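Local coordinates for glycosyl transferase family 8 (Streptococcus pneumoniae, PDB 5GVV), which transfers galactose from UDP-galactose to the terminal glucose of the already glycosylated serine-rich repeat protein PsrP, the third step of its O-glycosylation, at residues V246-E249 and Y250-M253; I292-L295 and A296-P300. All coordinates share one frame; numbering follows the deposited sequence.

Contact 1: V246-E249 and Y250-M253; sequences VWWE and YSLM
Ser251 N reaches back four residues to Trp247 O (3.0 Å) and Leu252 N does the same to Trp248 O (2.9 Å), two sound bonds in the last turn of helix 244-251, whereas Tyr250 N gives only weak ones to the carbonyls of Val246 and Trp247. Alongside the first of these bonds, Ser251 sets its CB over one face of the Trp247 indole, 3.8 Å from the centroid of the six-membered ring, a CH-pi contact displaced toward the rim. Trp247 can offer that face because its CG stands anti to the backbone N (chi1 -173°), which swings the ring along the helix toward the C-terminal end. The same ring brings CZ3 over the centre of the Trp248 indole, so the two neighbouring tryptophans meet rim to face. Beyond it, Trp248 CE3 touches Leu252 CD1 at 4.0 Å, the leucine lying aslant to the indole. On another side of the helix Val246 and Tyr250 run next to each other and point the same way, with CG1 of the valine 4.1 Å from CE2 of the tyrosine. The tyrosine edge also brings CD2 to within 3.3 Å of Val246 O, close to the ring plane. Farther off, Trp248 NE1 bonds to Pro234 O and Tyr250 OH to His30 NE2. Trp248 and Leu252 also pack on Tyr14 and Glu46 of the second subunit. This is i/i+4 packing at the C-terminal end of a helix that covers helix 17-30 and strand 109-111 of the GT-A fold, with Val246 beside Tyr228 of the probable UDP-binding segment.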
ATOM      1  N   VAL A 246     -12.770 -12.144   2.036  1.00 14.36           N
ATOM      2  CA  VAL A 246     -13.501 -10.945   2.439  1.00 12.83           C
ATOM      3  C   VAL A 246     -12.573  -9.732   2.533  1.00 12.22           C
ATOM      4  O   VAL A 246     -12.939  -8.625   2.114  1.00 13.33           O
ATOM      5  CB  VAL A 246     -14.231 -11.145   3.774  1.00 12.55           C
ATOM      6  CG1 VAL A 246     -14.983  -9.871   4.168  1.00 15.17           C
ATOM      7  CG2 VAL A 246     -15.185 -12.334   3.688  1.00 13.85           C
ATOM      8  N   TRP A 247     -11.370  -9.935   3.068  1.00 10.57           N
ATOM      9  CA  TRP A 247     -10.425  -8.832   3.209  1.00 11.60           C
ATOM     10  C   TRP A 247     -10.030  -8.295   1.849  1.00 12.05           C
ATOM     11  O   TRP A 247      -9.968  -7.082   1.652  1.00  9.66           O
ATOM     12  CB  TRP A 247      -9.163  -9.248   3.979  1.00 10.81           C
ATOM     13  CG  TRP A 247      -8.251  -8.063   4.282  1.00 12.86           C
ATOM     14  CD1 TRP A 247      -8.276  -7.270   5.404  1.00 11.70           C
ATOM     15  CD2 TRP A 247      -7.214  -7.533   3.440  1.00 12.92           C
ATOM     16  NE1 TRP A 247      -7.315  -6.289   5.309  1.00 11.76           N
ATOM     17  CE2 TRP A 247      -6.645  -6.431   4.118  1.00 10.84           C
ATOM     18  CE3 TRP A 247      -6.700  -7.888   2.186  1.00 12.16           C
ATOM     19  CZ2 TRP A 247      -5.593  -5.676   3.576  1.00 13.98           C
ATOM     20  CZ3 TRP A 247      -5.655  -7.143   1.651  1.00 13.44           C
ATOM     21  CH2 TRP A 247      -5.115  -6.046   2.345  1.00 13.85           C
ATOM     22  N   TRP A 248      -9.752  -9.201   0.916  1.00 10.40           N
ATOM     23  CA  TRP A 248      -9.331  -8.797  -0.416  1.00 11.96           C
ATOM     24  C   TRP A 248     -10.435  -8.064  -1.171  1.00 12.95           C
ATOM     25  O   TRP A 248     -10.162  -7.124  -1.924  1.00 14.09           O
ATOM     26  CB  TRP A 248      -8.807 -10.007  -1.195  1.00  9.79           C
ATOM     27  CG  TRP A 248      -7.437 -10.360  -0.734  1.00 10.27           C
ATOM     28  CD1 TRP A 248      -7.088 -11.348   0.140  1.00  9.57           C
ATOM     29  CD2 TRP A 248      -6.225  -9.679  -1.072  1.00 10.20           C
ATOM     30  NE1 TRP A 248      -5.731 -11.340   0.346  1.00 11.99           N
ATOM     31  CE2 TRP A 248      -5.175 -10.322  -0.390  1.00 10.60           C
ATOM     32  CE3 TRP A 248      -5.923  -8.593  -1.901  1.00  9.72           C
ATOM     33  CZ2 TRP A 248      -3.846  -9.914  -0.504  1.00 10.14           C
ATOM     34  CZ3 TRP A 248      -4.597  -8.185  -2.015  1.00  9.97           C
ATOM     35  CH2 TRP A 248      -3.578  -8.844  -1.322  1.00 11.79           C
ATOM     36  N   GLU A 249     -11.676  -8.488  -0.959  1.00 10.36           N
ATOM     37  CA  GLU A 249     -12.832  -7.845  -1.573  1.00 13.03           C
ATOM     38  C   GLU A 249     -12.879  -6.348  -1.256  1.00 15.34           C
ATOM     39  O   GLU A 249     -13.208  -5.528  -2.119  1.00 13.35           O
ATOM     40  CB  GLU A 249     -14.107  -8.524  -1.086  1.00 16.93           C
ATOM     41  CG  GLU A 249     -15.389  -7.959  -1.671  1.00 22.58           C
ATOM     42  CD  GLU A 249     -16.608  -8.749  -1.233  1.00 34.30           C
ATOM     43  OE1 GLU A 249     -17.606  -8.764  -1.989  1.00 39.14           O
ATOM     44  OE2 GLU A 249     -16.560  -9.365  -0.142  1.00 31.24           O
ATOM     45  N   TYR A 250     -12.547  -5.984  -0.020  1.00 13.81           N
ATOM     46  CA  TYR A 250     -12.525  -4.572   0.339  1.00 12.32           C
ATOM     47  C   TYR A 250     -11.217  -3.876  -0.029  1.00 13.40           C
ATOM     48  O   TYR A 250     -11.220  -2.693  -0.387  1.00 14.86           O
ATOM     49  CB  TYR A 250     -12.868  -4.388   1.818  1.00 12.43           C
ATOM     50  CG  TYR A 250     -14.324  -4.648   2.109  1.00 14.29           C
ATOM     51  CD1 TYR A 250     -15.278  -3.657   1.905  1.00 13.93           C
ATOM     52  CD2 TYR A 250     -14.750  -5.882   2.572  1.00 12.84           C
ATOM     53  CE1 TYR A 250     -16.616  -3.890   2.164  1.00 15.69           C
ATOM     54  CE2 TYR A 250     -16.083  -6.122   2.831  1.00 14.89           C
ATOM     55  CZ  TYR A 250     -17.010  -5.121   2.626  1.00 14.06           C
ATOM     56  OH  TYR A 250     -18.345  -5.356   2.886  1.00 19.99           O
ATOM     57  N   SER A 251     -10.101  -4.596   0.044  1.00 13.35           N
ATOM     58  CA  SER A 251      -8.813  -4.014  -0.339  1.00 14.31           C
ATOM     59  C   SER A 251      -8.802  -3.571  -1.805  1.00 17.18           C
ATOM     60  O   SER A 251      -8.252  -2.514  -2.145  1.00 12.47           O
ATOM     61  CB  SER A 251      -7.677  -5.011  -0.094  1.00 14.26           C
ATOM     62  OG  SER A 251      -6.439  -4.488  -0.547  1.00 19.09           O
ATOM     63  N   LEU A 252      -9.428  -4.376  -2.662  1.00 14.35           N
ATOM     64  CA  LEU A 252      -9.427  -4.121  -4.099  1.00 13.50           C
ATOM     65  C   LEU A 252     -10.612  -3.279  -4.565  1.00 15.08           C
ATOM     66  O   LEU A 252     -10.794  -3.052  -5.770  1.00 14.68           O
ATOM     67  CB  LEU A 252      -9.395  -5.447  -4.856  1.00 14.77           C
ATOM     68  CG  LEU A 252      -8.192  -6.309  -4.491  1.00 13.53           C
ATOM     69  CD1 LEU A 252      -8.349  -7.714  -5.019  1.00 13.97           C
ATOM     70  CD2 LEU A 252      -6.911  -5.683  -5.017  1.00 16.13           C
HETATM   71  N   MSE A 253     -11.410  -2.807  -3.612  1.00 14.65           N
HETATM   72  CA  MSE A 253     -12.561  -1.966  -3.920  1.00 14.23           C
HETATM   73  C   MSE A 253     -12.107  -0.526  -4.133  1.00 17.20           C
HETATM   74  O   MSE A 253     -11.404   0.041  -3.287  1.00 15.56           O
HETATM   75  CB  MSE A 253     -13.583  -2.059  -2.783  1.00 14.62           C
HETATM   76  CG  MSE A 253     -14.890  -1.327  -3.029  1.00 15.89           C
HETATM   77 SE   MSE A 253     -16.168  -1.657  -1.593  0.55 15.71          SE
HETATM   78  CE  MSE A 253     -16.687  -3.466  -2.078  1.00 17.40           C
TER

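Contact 2: I292-L295 and A296-P300; sequences IDYL and AEQLP
Tyr294 turns its ring away from its own backbone N (chi1 171°), which carries the phenol along the helix toward Gln298, while the glutamine folds back at its second torsion (chi2 -65°) and lays its aliphatic part on the ring. Gln298 CG sits over one face, 3.6 Å from the ring centroid, a CH-pi contact shifted toward the hydroxyl end, where it comes 3.4 Å from Tyr294 CZ. Although the two side chains cross at a slant, the amide turns almost level with the phenol, the planes only 11° apart, and its CD lies near CE1. One water joins the polar ends weakly, touching Tyr294 OH and donating to Gln298 OE1. Beneath this pair the backbone is regular: Ala296 N to Ile292 O (2.9 Å), Glu297 N to Asp293 O (3.0 Å) and Gln298 N to Tyr294 O (2.9 Å) are good helical bonds. Leu299 N still points back to Leu295 O, but that bond is weak, as Leu299 leaves helical conformation. Glu297 runs its extended chain past the carbonyl of Asp293, with CG 3.2 Å from Asp293 O. The two acids themselves stay apart, and Asp293 OD2 forms a salt bridge with Arg321 NH2. Away from Gln298, Tyr294 packs on Lys395 and Val398 of helix 395-402, and Ile292, Leu295 and Leu299 turn to Phe304 of strand 302-307. The short helix therefore shows one side to the sheet, and with Tyr294 and Leu299 it meets helix 395-402. It is the connecting helix of a beta-alpha-beta crossover between parallel strands 278-283 and 302-307, the building unit of a Rossmann-like alpha/beta domain.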
ATOM      1  N   ILE A 292       4.008  30.243  13.312  1.00 16.96           N
ATOM      2  CA  ILE A 292       3.657  29.423  12.144  1.00 17.50           C
ATOM      3  C   ILE A 292       2.410  28.548  12.351  1.00 15.53           C
ATOM      4  O   ILE A 292       1.590  28.397  11.436  1.00 15.77           O
ATOM      5  CB  ILE A 292       4.862  28.571  11.630  1.00 14.85           C
ATOM      6  CG1 ILE A 292       4.516  27.890  10.304  1.00 16.53           C
ATOM      7  CG2 ILE A 292       5.289  27.534  12.659  1.00 17.08           C
ATOM      8  CD1 ILE A 292       4.090  28.864   9.222  1.00 15.21           C
ATOM      9  N   ASP A 293       2.251  27.988  13.548  1.00 19.13           N
ATOM     10  CA  ASP A 293       1.078  27.167  13.837  1.00 18.77           C
ATOM     11  C   ASP A 293      -0.189  28.013  13.761  1.00 17.63           C
ATOM     12  O   ASP A 293      -1.190  27.615  13.158  1.00 17.76           O
ATOM     13  CB  ASP A 293       1.192  26.530  15.224  1.00 19.45           C
ATOM     14  CG  ASP A 293       2.372  25.587  15.335  1.00 22.35           C
ATOM     15  OD1 ASP A 293       3.526  26.072  15.333  1.00 21.69           O
ATOM     16  OD2 ASP A 293       2.144  24.364  15.431  1.00 21.39           O
ATOM     17  N   TYR A 294      -0.135  29.190  14.375  1.00 18.22           N
ATOM     18  CA  TYR A 294      -1.263  30.105  14.369  1.00 16.25           C
ATOM     19  C   TYR A 294      -1.618  30.516  12.943  1.00 17.46           C
ATOM     20  O   TYR A 294      -2.787  30.485  12.559  1.00 17.97           O
ATOM     21  CB  TYR A 294      -0.945  31.341  15.216  1.00 18.77           C
ATOM     22  CG  TYR A 294      -1.978  32.431  15.081  1.00 18.66           C
ATOM     23  CD1 TYR A 294      -3.167  32.383  15.802  1.00 21.53           C
ATOM     24  CD2 TYR A 294      -1.774  33.499  14.221  1.00 20.60           C
ATOM     25  CE1 TYR A 294      -4.116  33.380  15.675  1.00 21.32           C
ATOM     26  CE2 TYR A 294      -2.716  34.491  14.081  1.00 18.18           C
ATOM     27  CZ  TYR A 294      -3.879  34.428  14.808  1.00 21.12           C
ATOM     28  OH  TYR A 294      -4.809  35.424  14.658  1.00 26.40           O
ATOM     29  N   LEU A 295      -0.607  30.894  12.160  1.00 18.48           N
ATOM     30  CA  LEU A 295      -0.826  31.331  10.780  1.00 17.54           C
ATOM     31  C   LEU A 295      -1.463  30.217   9.953  1.00 14.44           C
ATOM     32  O   LEU A 295      -2.404  30.452   9.196  1.00 14.65           O
ATOM     33  CB  LEU A 295       0.486  31.780  10.133  1.00 12.92           C
ATOM     34  CG  LEU A 295       1.233  32.935  10.801  1.00 16.43           C
ATOM     35  CD1 LEU A 295       2.498  33.291  10.027  1.00 17.93           C
ATOM     36  CD2 LEU A 295       0.339  34.158  10.960  1.00 16.04           C
ATOM     37  N   ALA A 296      -0.946  29.003  10.105  1.00 15.88           N
ATOM     38  CA  ALA A 296      -1.499  27.847   9.406  1.00 15.64           C
ATOM     39  C   ALA A 296      -2.971  27.653   9.749  1.00 19.39           C
ATOM     40  O   ALA A 296      -3.795  27.424   8.857  1.00 19.35           O
ATOM     41  CB  ALA A 296      -0.710  26.596   9.744  1.00 15.73           C
ATOM     42  N   GLU A 297      -3.288  27.727  11.042  1.00 18.44           N
ATOM     43  CA  GLU A 297      -4.659  27.560  11.521  1.00 18.88           C
ATOM     44  C   GLU A 297      -5.586  28.613  10.923  1.00 18.94           C
ATOM     45  O   GLU A 297      -6.702  28.305  10.502  1.00 16.81           O
ATOM     46  CB  GLU A 297      -4.706  27.645  13.055  1.00 22.07           C
ATOM     47  CG  GLU A 297      -4.109  26.443  13.782  1.00 24.68           C
ATOM     48  CD  GLU A 297      -3.918  26.678  15.272  1.00 30.27           C
ATOM     49  OE1 GLU A 297      -3.936  25.685  16.030  1.00 34.32           O
ATOM     50  OE2 GLU A 297      -3.739  27.845  15.682  1.00 30.97           O
ATOM     51  N   GLN A 298      -5.110  29.854  10.877  1.00 18.01           N
ATOM     52  CA  GLN A 298      -5.922  30.988  10.438  1.00 19.08           C
ATOM     53  C   GLN A 298      -6.044  31.123   8.922  1.00 18.53           C
ATOM     54  O   GLN A 298      -6.986  31.751   8.427  1.00 18.93           O
ATOM     55  CB  GLN A 298      -5.343  32.290  10.999  1.00 18.58           C
ATOM     56  CG  GLN A 298      -5.417  32.397  12.517  1.00 18.73           C
ATOM     57  CD  GLN A 298      -6.844  32.451  13.015  1.00 24.84           C
ATOM     58  OE1 GLN A 298      -7.624  33.302  12.591  1.00 29.78           O
ATOM     59  NE2 GLN A 298      -7.200  31.536  13.908  1.00 25.62           N
ATOM     60  N   LEU A 299      -5.092  30.551   8.189  1.00 15.31           N
ATOM     61  CA  LEU A 299      -5.041  30.736   6.739  1.00 17.16           C
ATOM     62  C   LEU A 299      -5.028  29.414   5.965  1.00 16.78           C
ATOM     63  O   LEU A 299      -4.036  29.088   5.308  1.00 15.61           O
ATOM     64  CB  LEU A 299      -3.823  31.587   6.358  1.00 14.76           C
ATOM     65  CG  LEU A 299      -3.821  33.043   6.840  1.00 17.06           C
ATOM     66  CD1 LEU A 299      -2.405  33.556   7.120  1.00 14.58           C
ATOM     67  CD2 LEU A 299      -4.513  33.940   5.829  1.00 17.29           C
ATOM     68  N   PRO A 300      -6.143  28.658   6.016  1.00 19.57           N
ATOM     69  CA  PRO A 300      -6.203  27.356   5.332  1.00 18.98           C
ATOM     70  C   PRO A 300      -6.058  27.493   3.822  1.00 18.57           C
ATOM     71  O   PRO A 300      -5.750  26.514   3.140  1.00 20.15           O
ATOM     72  CB  PRO A 300      -7.613  26.854   5.667  1.00 16.93           C
ATOM     73  CG  PRO A 300      -8.402  28.097   5.960  1.00 21.51           C
ATOM     74  CD  PRO A 300      -7.429  29.002   6.654  1.00 18.01           C
TER
HETATM   75  O   HOH W   1      -8.060  36.029  14.548  1.00 38.90           O

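Overall arrangement
Both contacts close the C-terminal turn of a helix with an aromatic residue meeting the residue four positions on, and both are partly buried, yet they serve different parts of the chain, their centres 38 Å apart on opposite sides of its middle. Contact 1 belongs to the GT-A catalytic region, about 10 Å from bound UDP and manganese at its nearest side chain, and reaches the second subunit. Contact 2 lies in the parallel-sheet part, away from those sites, and no other chain of the assembly touches it. The chemistry differs too: edge-to-face indoles, a serine CB and apolar neighbours in 246-253, a glutamine methylene over a phenol face and a weakly held water in 292-300.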